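Local coordinates for protein ribonucleoside-diphosphate reductase (Pseudomonas aeruginosa, PDB 5IM3) that probably reduces ribonucleoside diphosphates to deoxyribonucleotides for DNA synthesis and binds dATP in an N-terminal ATP cone, at residues D47-A52 / E80-T85; K55-V60 / D73-L78; A108-G113 / D120-R125. All coordinates share one frame; numbering follows the deposited sequence.

Interaction 1 of 3, residues D47-A52 / E80-T85; sequences DKITVA and EQVTAT. With DTP (2'-deoxyadenosine 5'-triphosphate), chain C; DTP (2'-deoxyadenosine 5'-triphosphate), chain D.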
loop_
_atom_site.group_PDB
_atom_site.type_symbol
_atom_site.label_atom_id
_atom_site.label_comp_id
_atom_site.label_asym_id
_atom_site.label_seq_id
_atom_site.Cartn_x
_atom_site.Cartn_y
_atom_site.Cartn_z
ATOM N N ASP A 47 54.694 -0.374 33.487
ATOM C CA ASP A 47 55.989 -0.825 32.989
ATOM C C ASP A 47 55.963 -2.301 32.611
ATOM O O ASP A 47 56.508 -2.692 31.573
ATOM C CB ASP A 47 57.067 -0.560 34.042
ATOM C CG ASP A 47 58.452 -0.972 33.580
ATOM O OD1 ASP A 47 58.769 -0.765 32.390
ATOM O OD2 ASP A 47 59.221 -1.505 34.410
ATOM N N LYS A 48 55.335 -3.138 33.440
ATOM C CA LYS A 48 55.287 -4.567 33.141
ATOM C C LYS A 48 54.575 -4.829 31.820
ATOM O O LYS A 48 54.956 -5.739 31.072
ATOM C CB LYS A 48 54.604 -5.320 34.286
ATOM C CG LYS A 48 55.320 -5.196 35.626
ATOM C CD LYS A 48 56.719 -5.797 35.577
ATOM C CE LYS A 48 57.403 -5.731 36.934
ATOM N NZ LYS A 48 58.759 -6.349 36.911
ATOM N N ILE A 49 53.543 -4.043 31.510
ATOM C CA ILE A 49 52.890 -4.157 30.209
ATOM C C ILE A 49 53.804 -3.624 29.114
ATOM O O ILE A 49 53.969 -4.248 28.059
ATOM C CB ILE A 49 51.539 -3.418 30.215
ATOM C CG1 ILE A 49 50.563 -4.117 31.163
ATOM C CG2 ILE A 49 50.962 -3.347 28.798
ATOM C CD1 ILE A 49 49.219 -3.430 31.301
ATOM N N THR A 50 54.402 -2.454 29.346
ATOM C CA THR A 50 55.297 -1.865 28.356
ATOM C C THR A 50 56.477 -2.783 28.063
ATOM O O THR A 50 56.872 -2.947 26.902
ATOM C CB THR A 50 55.788 -0.502 28.846
ATOM O OG1 THR A 50 54.678 0.400 28.940
ATOM C CG2 THR A 50 56.830 0.078 27.896
ATOM N N VAL A 51 57.059 -3.381 29.103
ATOM C CA VAL A 51 58.170 -4.305 28.898
ATOM C C VAL A 51 57.706 -5.514 28.097
ATOM O O VAL A 51 58.381 -5.948 27.156
ATOM C CB VAL A 51 58.777 -4.715 30.255
ATOM C CG1 VAL A 51 59.743 -5.875 30.092
ATOM C CG2 VAL A 51 59.488 -3.532 30.897
ATOM N N ALA A 52 56.542 -6.068 28.443
ATOM C CA ALA A 52 56.063 -7.273 27.773
ATOM C C ALA A 52 55.908 -7.045 26.274
ATOM O O ALA A 52 56.425 -7.818 25.459
ATOM C CB ALA A 52 54.739 -7.723 28.390
ATOM N N GLU A 80 48.585 2.390 26.776
ATOM C CA GLU A 80 47.627 3.370 27.273
ATOM C C GLU A 80 46.195 2.892 27.077
ATOM O O GLU A 80 45.381 2.946 28.006
ATOM C CB GLU A 80 47.854 4.714 26.576
ATOM C CG GLU A 80 46.739 5.731 26.786
ATOM C CD GLU A 80 46.481 6.030 28.251
ATOM O OE1 GLU A 80 47.355 5.721 29.089
ATOM O OE2 GLU A 80 45.401 6.574 28.563
ATOM N N GLN A 81 45.860 2.424 25.872
ATOM C CA GLN A 81 44.495 1.979 25.619
ATOM C C GLN A 81 44.169 0.686 26.353
ATOM O O GLN A 81 42.988 0.369 26.526
ATOM C CB GLN A 81 44.256 1.816 24.115
ATOM C CG GLN A 81 45.178 0.836 23.414
ATOM C CD GLN A 81 45.071 0.928 21.901
ATOM O OE1 GLN A 81 44.855 2.007 21.347
ATOM N NE2 GLN A 81 45.216 -0.205 21.226
ATOM N N VAL A 82 45.180 -0.062 26.799
ATOM C CA VAL A 82 44.931 -1.192 27.688
ATOM C C VAL A 82 44.616 -0.699 29.093
ATOM O O VAL A 82 43.572 -1.030 29.667
ATOM C CB VAL A 82 46.133 -2.156 27.684
ATOM C CG1 VAL A 82 46.040 -3.154 28.847
ATOM C CG2 VAL A 82 46.213 -2.894 26.356
ATOM N N THR A 83 45.519 0.100 29.670
ATOM C CA THR A 83 45.273 0.653 30.996
ATOM C C THR A 83 43.976 1.447 31.031
ATOM O O THR A 83 43.274 1.446 32.048
ATOM C CB THR A 83 46.452 1.533 31.422
ATOM O OG1 THR A 83 47.648 0.743 31.471
ATOM C CG2 THR A 83 46.206 2.154 32.793
ATOM N N ALA A 84 43.638 2.125 29.931
ATOM C CA ALA A 84 42.389 2.876 29.881
ATOM C C ALA A 84 41.185 1.945 29.931
ATOM O O ALA A 84 40.176 2.262 30.570
ATOM C CB ALA A 84 42.348 3.738 28.620
ATOM N N THR A 85 41.274 0.787 29.269
ATOM C CA THR A 85 40.152 -0.147 29.258
ATOM C C THR A 85 39.790 -0.590 30.672
ATOM O O THR A 85 38.606 -0.654 31.026
ATOM C CB THR A 85 40.487 -1.359 28.388
ATOM O OG1 THR A 85 40.915 -0.918 27.093
ATOM C CG2 THR A 85 39.268 -2.260 28.229
HETATM P PG DTP C . 56.987 -13.244 35.991
HETATM O O1G DTP C . 57.982 -12.212 36.365
HETATM O O2G DTP C . 56.853 -13.418 34.468
HETATM O O3G DTP C . 57.295 -14.600 36.593
HETATM P PB DTP C . 54.310 -12.459 35.499
HETATM O O1B DTP C . 54.138 -13.471 34.436
HETATM O O2B DTP C . 53.024 -12.225 36.271
HETATM O O3B DTP C . 55.516 -12.854 36.457
HETATM P PA DTP C . 55.556 -11.031 33.407
HETATM O O1A DTP C . 56.394 -9.822 33.317
HETATM O O2A DTP C . 56.283 -12.336 33.066
HETATM O O3A DTP C . 54.867 -11.129 34.837
HETATM O "O5'" DTP C . 54.287 -10.935 32.526
HETATM C "C5'" DTP C . 53.506 -9.754 32.729
HETATM C "C4'" DTP C . 52.149 -9.879 32.092
HETATM O "O4'" DTP C . 51.138 -9.588 33.077
HETATM C "C3'" DTP C . 51.910 -8.861 30.988
HETATM O "O3'" DTP C . 50.896 -9.291 30.078
HETATM C "C2'" DTP C . 51.462 -7.634 31.772
HETATM C "C1'" DTP C . 50.825 -8.201 33.036
HETATM N N9 DTP C . 51.295 -7.579 34.272
HETATM C C8 DTP C . 52.410 -7.876 35.010
HETATM N N7 DTP C . 52.611 -7.072 36.026
HETATM C C5 DTP C . 51.549 -6.184 35.955
HETATM C C6 DTP C . 51.184 -5.081 36.748
HETATM N N6 DTP C . 51.944 -4.597 37.738
HETATM N N1 DTP C . 50.041 -4.433 36.428
HETATM C C2 DTP C . 49.335 -4.858 35.375
HETATM N N3 DTP C . 49.602 -5.860 34.537
HETATM C C4 DTP C . 50.725 -6.491 34.886
HETATM P PG DTP D . 56.064 -17.038 32.597
HETATM O O1G DTP D . 56.310 -15.808 33.320
HETATM O O2G DTP D . 57.303 -17.688 32.070
HETATM O O3G DTP D . 55.269 -18.039 33.381
HETATM P PB DTP D . 54.771 -15.353 30.614
HETATM O O1B DTP D . 54.379 -14.339 31.608
HETATM O O2B DTP D . 53.649 -15.563 29.609
HETATM O O3B DTP D . 55.163 -16.721 31.326
HETATM P PA DTP D . 57.296 -13.977 30.382
HETATM O O1A DTP D . 58.573 -14.420 29.787
HETATM O O2A DTP D . 57.352 -13.971 31.918
HETATM O O3A DTP D . 56.111 -14.913 29.882
HETATM O "O5'" DTP D . 56.807 -12.560 29.910
HETATM C "C5'" DTP D . 56.963 -12.180 28.534
HETATM C "C4'" DTP D . 55.654 -11.761 27.910
HETATM O "O4'" DTP D . 55.925 -10.837 26.836
HETATM C "C3'" DTP D . 54.829 -12.908 27.308
HETATM O "O3'" DTP D . 53.517 -12.933 27.873
HETATM C "C2'" DTP D . 54.751 -12.585 25.816
HETATM C "C1'" DTP D . 55.796 -11.504 25.598
HETATM N N9 DTP D . 57.109 -11.985 25.175
HETATM C C8 DTP D . 58.267 -12.079 25.900
HETATM N N7 DTP D . 59.270 -12.608 25.241
HETATM C C5 DTP D . 58.734 -12.880 23.991
HETATM C C6 DTP D . 59.283 -13.450 22.828
HETATM N N6 DTP D . 60.525 -13.934 22.752
HETATM N N1 DTP D . 58.485 -13.551 21.744
HETATM C C2 DTP D . 57.225 -13.118 21.830
HETATM N N3 DTP D . 56.593 -12.583 22.875
HETATM C C4 DTP D . 57.406 -12.491 23.934
#
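In the first dATP pocket of the ATP cone, the pocket residue Ile49 of helix 46-60 meets Val82 of helix 69-88. The delta methyl CD1 of Ile49 reaches CG1 of Val82 at 4.0 Å. The two side chains cross obliquely, and both are buried. In Ile49, CG1 lies anti to the carbonyl carbon (chi1 -66°) and CD1 extends the chain further (chi2 177°), which carries the methyl across to the other helix. The same branch also serves the nucleotide: CG1 of Ile49 lies 3.7 Å from C2' of the chain C dATP. One residue thus packs on the neighbouring helix and on the deoxyribose.

CB and CG of Lys48 touch the adenine of the same nucleotide near N7, with CB 3.2 Å from N7. One turn on from Lys48, Ala52 turns to the second nucleotide, and its CB lies 3.7 Å from O4' of the chain D dATP. OG1 of Thr83 is 4.5 Å from CD1 of Ile49. This hydroxyl is hydrogen-bonded to Asp46, Tyr44 and Thr79, so the buried polar atom is well satisfied beside the apolar contact. Ile101 of helix 98-111 also packs on Ile49.

Helix 46-60 is thus a helix of the ATP cone that packs on its neighbour and lines both dATP pockets.

Interaction 2 of 3, residues K55-V60 / D73-L78; sequences KAFLAV and DTVRRL. With DTP (2'-deoxyadenosine 5'-triphosphate), chain D.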
loop_
_atom_site.group_PDB
_atom_site.type_symbol
_atom_site.label_atom_id
_atom_site.label_comp_id
_atom_site.label_asym_id
_atom_site.label_seq_id
_atom_site.Cartn_x
_atom_site.Cartn_y
_atom_site.Cartn_z
ATOM N N LYS A 55 59.238 -6.637 24.480
ATOM C CA LYS A 55 59.886 -7.922 24.236
ATOM C C LYS A 55 59.404 -8.538 22.930
ATOM O O LYS A 55 60.202 -9.077 22.155
ATOM C CB LYS A 55 59.620 -8.886 25.393
ATOM C CG LYS A 55 60.239 -8.505 26.733
ATOM C CD LYS A 55 60.108 -9.666 27.720
ATOM C CE LYS A 55 60.363 -9.255 29.166
ATOM N NZ LYS A 55 59.331 -9.805 30.106
ATOM N N ALA A 56 58.096 -8.467 22.667
ATOM C CA ALA A 56 57.541 -9.102 21.477
ATOM C C ALA A 56 57.963 -8.382 20.203
ATOM O O ALA A 56 58.147 -9.023 19.163
ATOM C CB ALA A 56 56.016 -9.160 21.574
ATOM N N PHE A 57 58.115 -7.057 20.255
ATOM C CA PHE A 57 58.614 -6.339 19.087
ATOM C C PHE A 57 60.070 -6.689 18.817
ATOM O O PHE A 57 60.453 -6.935 17.667
ATOM C CB PHE A 57 58.451 -4.833 19.280
ATOM C CG PHE A 57 57.105 -4.309 18.862
ATOM C CD1 PHE A 57 56.867 -3.949 17.546
ATOM C CD2 PHE A 57 56.082 -4.169 19.785
ATOM C CE1 PHE A 57 55.632 -3.466 17.157
ATOM C CE2 PHE A 57 54.844 -3.688 19.402
ATOM C CZ PHE A 57 54.618 -3.336 18.089
ATOM N N LEU A 58 60.895 -6.732 19.864
ATOM C CA LEU A 58 62.303 -7.063 19.694
ATOM C C LEU A 58 62.524 -8.522 19.329
ATOM O O LEU A 58 63.631 -8.873 18.911
ATOM C CB LEU A 58 63.075 -6.725 20.970
ATOM C CG LEU A 58 63.395 -5.241 21.152
ATOM C CD1 LEU A 58 63.885 -4.973 22.566
ATOM C CD2 LEU A 58 64.428 -4.779 20.125
ATOM N N ALA A 59 61.507 -9.371 19.466
ATOM C CA ALA A 59 61.659 -10.770 19.090
ATOM C C ALA A 59 61.507 -10.956 17.586
ATOM O O ALA A 59 62.279 -11.695 16.967
ATOM C CB ALA A 59 60.640 -11.628 19.839
ATOM N N VAL A 60 60.527 -10.287 16.982
ATOM C CA VAL A 60 60.306 -10.442 15.550
ATOM C C VAL A 60 61.280 -9.580 14.758
ATOM O O VAL A 60 61.719 -9.975 13.673
ATOM C CB VAL A 60 58.844 -10.115 15.202
ATOM C CG1 VAL A 60 57.904 -10.890 16.119
ATOM C CG2 VAL A 60 58.581 -8.626 15.302
ATOM N N ASP A 73 56.960 4.707 20.733
ATOM C CA ASP A 73 55.704 5.426 20.545
ATOM C C ASP A 73 54.532 4.459 20.422
ATOM O O ASP A 73 53.456 4.700 20.981
ATOM C CB ASP A 73 55.792 6.319 19.306
ATOM C CG ASP A 73 54.740 7.409 19.293
ATOM O OD1 ASP A 73 54.287 7.814 20.385
ATOM O OD2 ASP A 73 54.377 7.872 18.191
ATOM N N THR A 74 54.723 3.356 19.696
ATOM C CA THR A 74 53.648 2.387 19.507
ATOM C C THR A 74 53.306 1.678 20.812
ATOM O O THR A 74 52.132 1.576 21.184
ATOM C CB THR A 74 54.043 1.367 18.438
ATOM O OG1 THR A 74 54.412 2.051 17.236
ATOM C CG2 THR A 74 52.889 0.422 18.142
ATOM N N VAL A 75 54.321 1.172 21.516
ATOM C CA VAL A 75 54.077 0.408 22.738
ATOM C C VAL A 75 53.298 1.247 23.742
ATOM O O VAL A 75 52.269 0.815 24.275
ATOM C CB VAL A 75 55.406 -0.091 23.333
ATOM C CG1 VAL A 75 55.166 -0.823 24.643
ATOM C CG2 VAL A 75 56.125 -1.002 22.345
ATOM N N ARG A 76 53.779 2.462 24.018
ATOM C CA ARG A 76 53.115 3.313 24.998
ATOM C C ARG A 76 51.702 3.671 24.562
ATOM O O ARG A 76 50.844 3.951 25.407
ATOM C CB ARG A 76 53.936 4.580 25.236
ATOM C CG ARG A 76 55.280 4.321 25.895
ATOM C CD ARG A 76 56.090 5.603 26.028
ATOM N NE ARG A 76 55.424 6.601 26.866
ATOM C CZ ARG A 76 55.893 7.826 27.097
ATOM N NH1 ARG A 76 57.034 8.224 26.557
ATOM N NH2 ARG A 76 55.219 8.663 27.872
ATOM N N ARG A 77 51.439 3.676 23.253
ATOM C CA ARG A 77 50.073 3.867 22.783
ATOM C C ARG A 77 49.223 2.637 23.075
ATOM O O ARG A 77 48.089 2.755 23.552
ATOM C CB ARG A 77 50.073 4.181 21.287
ATOM C CG ARG A 77 48.690 4.441 20.706
ATOM C CD ARG A 77 48.751 4.708 19.209
ATOM N NE ARG A 77 49.322 3.582 18.474
ATOM C CZ ARG A 77 48.656 2.474 18.161
ATOM N NH1 ARG A 77 47.387 2.326 18.522
ATOM N NH2 ARG A 77 49.263 1.503 17.492
ATOM N N LEU A 78 49.760 1.447 22.801
ATOM C CA LEU A 78 49.041 0.217 23.113
ATOM C C LEU A 78 48.860 0.055 24.617
ATOM O O LEU A 78 47.787 -0.347 25.080
ATOM C CB LEU A 78 49.786 -0.984 22.530
ATOM C CG LEU A 78 49.994 -0.992 21.015
ATOM C CD1 LEU A 78 50.887 -2.154 20.623
ATOM C CD2 LEU A 78 48.667 -1.067 20.282
HETATM P PG DTP D . 56.064 -17.038 32.597
HETATM O O1G DTP D . 56.310 -15.808 33.320
HETATM O O2G DTP D . 57.303 -17.688 32.070
HETATM O O3G DTP D . 55.269 -18.039 33.381
HETATM P PB DTP D . 54.771 -15.353 30.614
HETATM O O1B DTP D . 54.379 -14.339 31.608
HETATM O O2B DTP D . 53.649 -15.563 29.609
HETATM O O3B DTP D . 55.163 -16.721 31.326
HETATM P PA DTP D . 57.296 -13.977 30.382
HETATM O O1A DTP D . 58.573 -14.420 29.787
HETATM O O2A DTP D . 57.352 -13.971 31.918
HETATM O O3A DTP D . 56.111 -14.913 29.882
HETATM O "O5'" DTP D . 56.807 -12.560 29.910
HETATM C "C5'" DTP D . 56.963 -12.180 28.534
HETATM C "C4'" DTP D . 55.654 -11.761 27.910
HETATM O "O4'" DTP D . 55.925 -10.837 26.836
HETATM C "C3'" DTP D . 54.829 -12.908 27.308
HETATM O "O3'" DTP D . 53.517 -12.933 27.873
HETATM C "C2'" DTP D . 54.751 -12.585 25.816
HETATM C "C1'" DTP D . 55.796 -11.504 25.598
HETATM N N9 DTP D . 57.109 -11.985 25.175
HETATM C C8 DTP D . 58.267 -12.079 25.900
HETATM N N7 DTP D . 59.270 -12.608 25.241
HETATM C C5 DTP D . 58.734 -12.880 23.991
HETATM C C6 DTP D . 59.283 -13.450 22.828
HETATM N N6 DTP D . 60.525 -13.934 22.752
HETATM N N1 DTP D . 58.485 -13.551 21.744
HETATM C C2 DTP D . 57.225 -13.118 21.830
HETATM N N3 DTP D . 56.593 -12.583 22.875
HETATM C C4 DTP D . 57.406 -12.491 23.934
#
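The ring of Phe57 of helix 46-60 packs against Thr74, Val75 and Leu78 of helix 69-88. The short segments run roughly antiparallel, with 142° between their directions and axes 11.6 Å apart. That spacing is wide for two helices, and the aromatic side chain spans it.

Leu78 comes to the ring edge, near its plane, with CD1 4.4 Å from CE2 of Phe57. Val75 and Thr74 both approach the ring obliquely, but their side chains run differently. CG2 of Val75 lies 4.1 Å from CD2 of Phe57, and these two side chains slide past each other in opposite directions. Thr74 crosses Phe57 at about a right angle and offers a methyl, with CG2 4.1 Å from CZ of Phe57. The threonine torsion explains this choice of atom. CG2 is anti to the backbone N, while OG1 lies beside that N (chi1 -55°) and is hydrogen-bonded to Arg70 O. The polar end is thus spent within its own helix, and the carbon end meets the ring. Leu109 of helix 98-111 also packs on Phe57.

Other residues of 55-60 serve the second dATP. Ala59 CB is 3.5 Å from N1 of the chain D adenine, and Lys55 CB is 3.5 Å from C8 of the same base. Ala56 CB adds a contact to N3. At the far side of 73-78, Asp73 is hydrogen-bonded to Tyr829 of the second subunit.

Between 55-60 and 73-78 the contact is made by carbon atoms alone. Its hold therefore rests on shape and burial, with no directional bond to fix the ring.

Interaction 3 of 3, residues A108-G113 / D120-R125; sequences ALMRAG and DYVIYR. With DTP (2'-deoxyadenosine 5'-triphosphate), chain D.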
loop_
_atom_site.group_PDB
_atom_site.type_symbol
_atom_site.label_atom_id
_atom_site.label_comp_id
_atom_site.label_asym_id
_atom_site.label_seq_id
_atom_site.Cartn_x
_atom_site.Cartn_y
_atom_site.Cartn_z
ATOM N N ALA A 108 44.941 -5.316 21.878
ATOM C CA ALA A 108 45.467 -4.040 21.403
ATOM C C ALA A 108 46.424 -4.242 20.234
ATOM O O ALA A 108 46.349 -3.532 19.225
ATOM C CB ALA A 108 46.160 -3.301 22.548
ATOM N N LEU A 109 47.342 -5.207 20.356
ATOM C CA LEU A 109 48.241 -5.517 19.248
ATOM C C LEU A 109 47.458 -5.910 18.001
ATOM O O LEU A 109 47.797 -5.493 16.886
ATOM C CB LEU A 109 49.198 -6.640 19.645
ATOM C CG LEU A 109 50.385 -6.259 20.533
ATOM C CD1 LEU A 109 50.978 -7.497 21.198
ATOM C CD2 LEU A 109 51.443 -5.526 19.718
ATOM N N MET A 110 46.399 -6.704 18.173
ATOM C CA MET A 110 45.659 -7.223 17.029
ATOM C C MET A 110 44.846 -6.133 16.340
ATOM O O MET A 110 44.831 -6.054 15.107
ATOM C CB MET A 110 44.751 -8.365 17.474
ATOM C CG MET A 110 45.495 -9.633 17.840
ATOM S SD MET A 110 44.371 -10.910 18.418
ATOM C CE MET A 110 45.516 -12.229 18.818
ATOM N N ARG A 111 44.146 -5.294 17.111
ATOM C CA ARG A 111 43.350 -4.238 16.495
ATOM C C ARG A 111 44.220 -3.221 15.773
ATOM O O ARG A 111 43.735 -2.553 14.856
ATOM C CB ARG A 111 42.485 -3.533 17.543
ATOM C CG ARG A 111 41.399 -4.410 18.147
ATOM C CD ARG A 111 40.360 -3.586 18.891
ATOM N NE ARG A 111 39.292 -3.126 18.002
ATOM C CZ ARG A 111 38.079 -3.670 17.924
ATOM N NH1 ARG A 111 37.744 -4.703 18.688
ATOM N NH2 ARG A 111 37.184 -3.171 17.079
ATOM N N ALA A 112 45.485 -3.091 16.167
ATOM C CA ALA A 112 46.438 -2.231 15.483
ATOM C C ALA A 112 47.022 -2.871 14.230
ATOM O O ALA A 112 47.902 -2.274 13.602
ATOM C CB ALA A 112 47.574 -1.848 16.434
ATOM N N GLY A 113 46.561 -4.060 13.852
ATOM C CA GLY A 113 47.074 -4.718 12.667
ATOM C C GLY A 113 48.492 -5.229 12.778
ATOM O O GLY A 113 49.132 -5.466 11.751
ATOM N N ASP A 120 53.324 -13.779 17.365
ATOM C CA ASP A 120 54.464 -14.253 18.140
ATOM C C ASP A 120 54.253 -14.003 19.626
ATOM O O ASP A 120 54.787 -14.743 20.461
ATOM C CB ASP A 120 55.749 -13.595 17.642
ATOM C CG ASP A 120 56.196 -14.150 16.303
ATOM O OD1 ASP A 120 56.336 -15.386 16.197
ATOM O OD2 ASP A 120 56.384 -13.361 15.352
ATOM N N TYR A 121 53.467 -12.983 19.974
ATOM C CA TYR A 121 53.058 -12.806 21.362
ATOM C C TYR A 121 52.189 -13.972 21.814
ATOM O O TYR A 121 52.409 -14.550 22.885
ATOM C CB TYR A 121 52.313 -11.479 21.523
ATOM C CG TYR A 121 52.170 -11.025 22.958
ATOM C CD1 TYR A 121 51.188 -11.554 23.781
ATOM C CD2 TYR A 121 53.017 -10.060 23.488
ATOM C CE1 TYR A 121 51.056 -11.145 25.092
ATOM C CE2 TYR A 121 52.891 -9.639 24.799
ATOM C CZ TYR A 121 51.909 -10.185 25.596
ATOM O OH TYR A 121 51.778 -9.773 26.903
ATOM N N VAL A 122 51.201 -14.342 20.993
ATOM C CA VAL A 122 50.341 -15.482 21.305
ATOM C C VAL A 122 51.174 -16.750 21.446
ATOM O O VAL A 122 51.061 -17.483 22.436
ATOM C CB VAL A 122 49.256 -15.643 20.223
ATOM C CG1 VAL A 122 48.594 -17.019 20.311
ATOM C CG2 VAL A 122 48.208 -14.548 20.347
ATOM N N ILE A 123 52.016 -17.029 20.448
ATOM C CA ILE A 123 52.785 -18.271 20.434
ATOM C C ILE A 123 53.632 -18.386 21.695
ATOM O O ILE A 123 53.587 -19.397 22.408
ATOM C CB ILE A 123 53.654 -18.342 19.163
ATOM C CG1 ILE A 123 52.768 -18.590 17.937
ATOM C CG2 ILE A 123 54.734 -19.423 19.294
ATOM C CD1 ILE A 123 53.471 -18.354 16.610
ATOM N N TYR A 124 54.427 -17.353 21.978
ATOM C CA TYR A 124 55.284 -17.372 23.158
ATOM C C TYR A 124 54.458 -17.531 24.428
ATOM O O TYR A 124 54.796 -18.331 25.307
ATOM C CB TYR A 124 56.119 -16.091 23.211
ATOM C CG TYR A 124 57.050 -16.003 24.401
ATOM C CD1 TYR A 124 56.593 -15.551 25.635
ATOM C CD2 TYR A 124 58.386 -16.361 24.291
ATOM C CE1 TYR A 124 57.438 -15.465 26.721
ATOM C CE2 TYR A 124 59.241 -16.276 25.373
ATOM C CZ TYR A 124 58.759 -15.826 26.585
ATOM O OH TYR A 124 59.598 -15.739 27.672
ATOM N N ARG A 125 53.368 -16.772 24.542
ATOM C CA ARG A 125 52.528 -16.868 25.731
ATOM C C ARG A 125 51.959 -18.272 25.888
ATOM O O ARG A 125 51.810 -18.767 27.012
ATOM C CB ARG A 125 51.398 -15.843 25.661
ATOM C CG ARG A 125 50.385 -15.964 26.792
ATOM C CD ARG A 125 49.168 -15.117 26.523
ATOM N NE ARG A 125 48.091 -15.403 27.462
ATOM C CZ ARG A 125 46.864 -14.904 27.360
ATOM N NH1 ARG A 125 46.557 -14.090 26.356
ATOM N NH2 ARG A 125 45.946 -15.216 28.261
HETATM P PG DTP D . 56.064 -17.038 32.597
HETATM O O1G DTP D . 56.310 -15.808 33.320
HETATM O O2G DTP D . 57.303 -17.688 32.070
HETATM O O3G DTP D . 55.269 -18.039 33.381
HETATM P PB DTP D . 54.771 -15.353 30.614
HETATM O O1B DTP D . 54.379 -14.339 31.608
HETATM O O2B DTP D . 53.649 -15.563 29.609
HETATM O O3B DTP D . 55.163 -16.721 31.326
HETATM P PA DTP D . 57.296 -13.977 30.382
HETATM O O1A DTP D . 58.573 -14.420 29.787
HETATM O O2A DTP D . 57.352 -13.971 31.918
HETATM O O3A DTP D . 56.111 -14.913 29.882
HETATM O "O5'" DTP D . 56.807 -12.560 29.910
HETATM C "C5'" DTP D . 56.963 -12.180 28.534
HETATM C "C4'" DTP D . 55.654 -11.761 27.910
HETATM O "O4'" DTP D . 55.925 -10.837 26.836
HETATM C "C3'" DTP D . 54.829 -12.908 27.308
HETATM O "O3'" DTP D . 53.517 -12.933 27.873
HETATM C "C2'" DTP D . 54.751 -12.585 25.816
HETATM C "C1'" DTP D . 55.796 -11.504 25.598
HETATM N N9 DTP D . 57.109 -11.985 25.175
HETATM C C8 DTP D . 58.267 -12.079 25.900
HETATM N N7 DTP D . 59.270 -12.608 25.241
HETATM C C5 DTP D . 58.734 -12.880 23.991
HETATM C C6 DTP D . 59.283 -13.450 22.828
HETATM N N6 DTP D . 60.525 -13.934 22.752
HETATM N N1 DTP D . 58.485 -13.551 21.744
HETATM C C2 DTP D . 57.225 -13.118 21.830
HETATM N N3 DTP D . 56.593 -12.583 22.875
HETATM C C4 DTP D . 57.406 -12.491 23.934
#
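Leu109 and Met110 of helix 98-111 pack on Tyr121 and Val122 of helix 115-138, next to the second dATP site. The side chains of Leu109 and Tyr121 cross at about a right angle. The Leu109 methyl CD1 is 4.0 Å from CD2 of Tyr121 and lies neither over the face of the ring nor at its edge. Met110 starts out beside the contact rather than at it. Beyond CG its chain is fully extended (chi2 178°), which brings CE to 3.9 Å from CG2 of Val122. Met110 also packs on Met110 of the second subunit.

Tyr121 carries the contact on to the nucleotide. Its CG is anti to the backbone N (chi1 -165°), which places the ring between Leu109 and the deoxyribose. One face is covered by C2' of the chain D dATP, 3.6 Å above the plane and over its centre. Its hydroxyl is hydrogen-bonded to Gln102. Tyr124, one turn later, takes the same first torsion (chi1 -180°), which swings its ring flat over the adenine, with C5 centred 3.4 Å above the plane. Its OH donates a 2.7 Å hydrogen bond to O1A of the alpha-phosphate. One side chain thus grips both base and phosphate.

Arg125 forms salt bridges to Glu99, Asp103 and Glu106 of the neighbouring helix.

Helix 115-138 supplies two tyrosines to the second dATP site of this ATP cone, and helix 98-111 backs one of them.

In the fold
All three contacts are buried and lie together in the N-terminal ATP cone, far from the centre of the chain. Interactions 1 and 2 hold the same two helices, 46-60 and 69-88, and touch where Thr50 meets Val75. Interaction 3 joins 98-111 and 115-138. It meets interaction 2 through Leu109 on Leu78 and interaction 1 through Ala108 on Val82. Between the paired segments each contact is apolar, but polar links surround two of them: Thr83 to Asp46 beside interaction 1, Tyr121 to Gln102 and the Arg125 salt bridges beside interaction 3. All three touch the chain D dATP; interactions 1 and 3 also reach the chain C dATP. Interactions 2 and 3 border the second subunit.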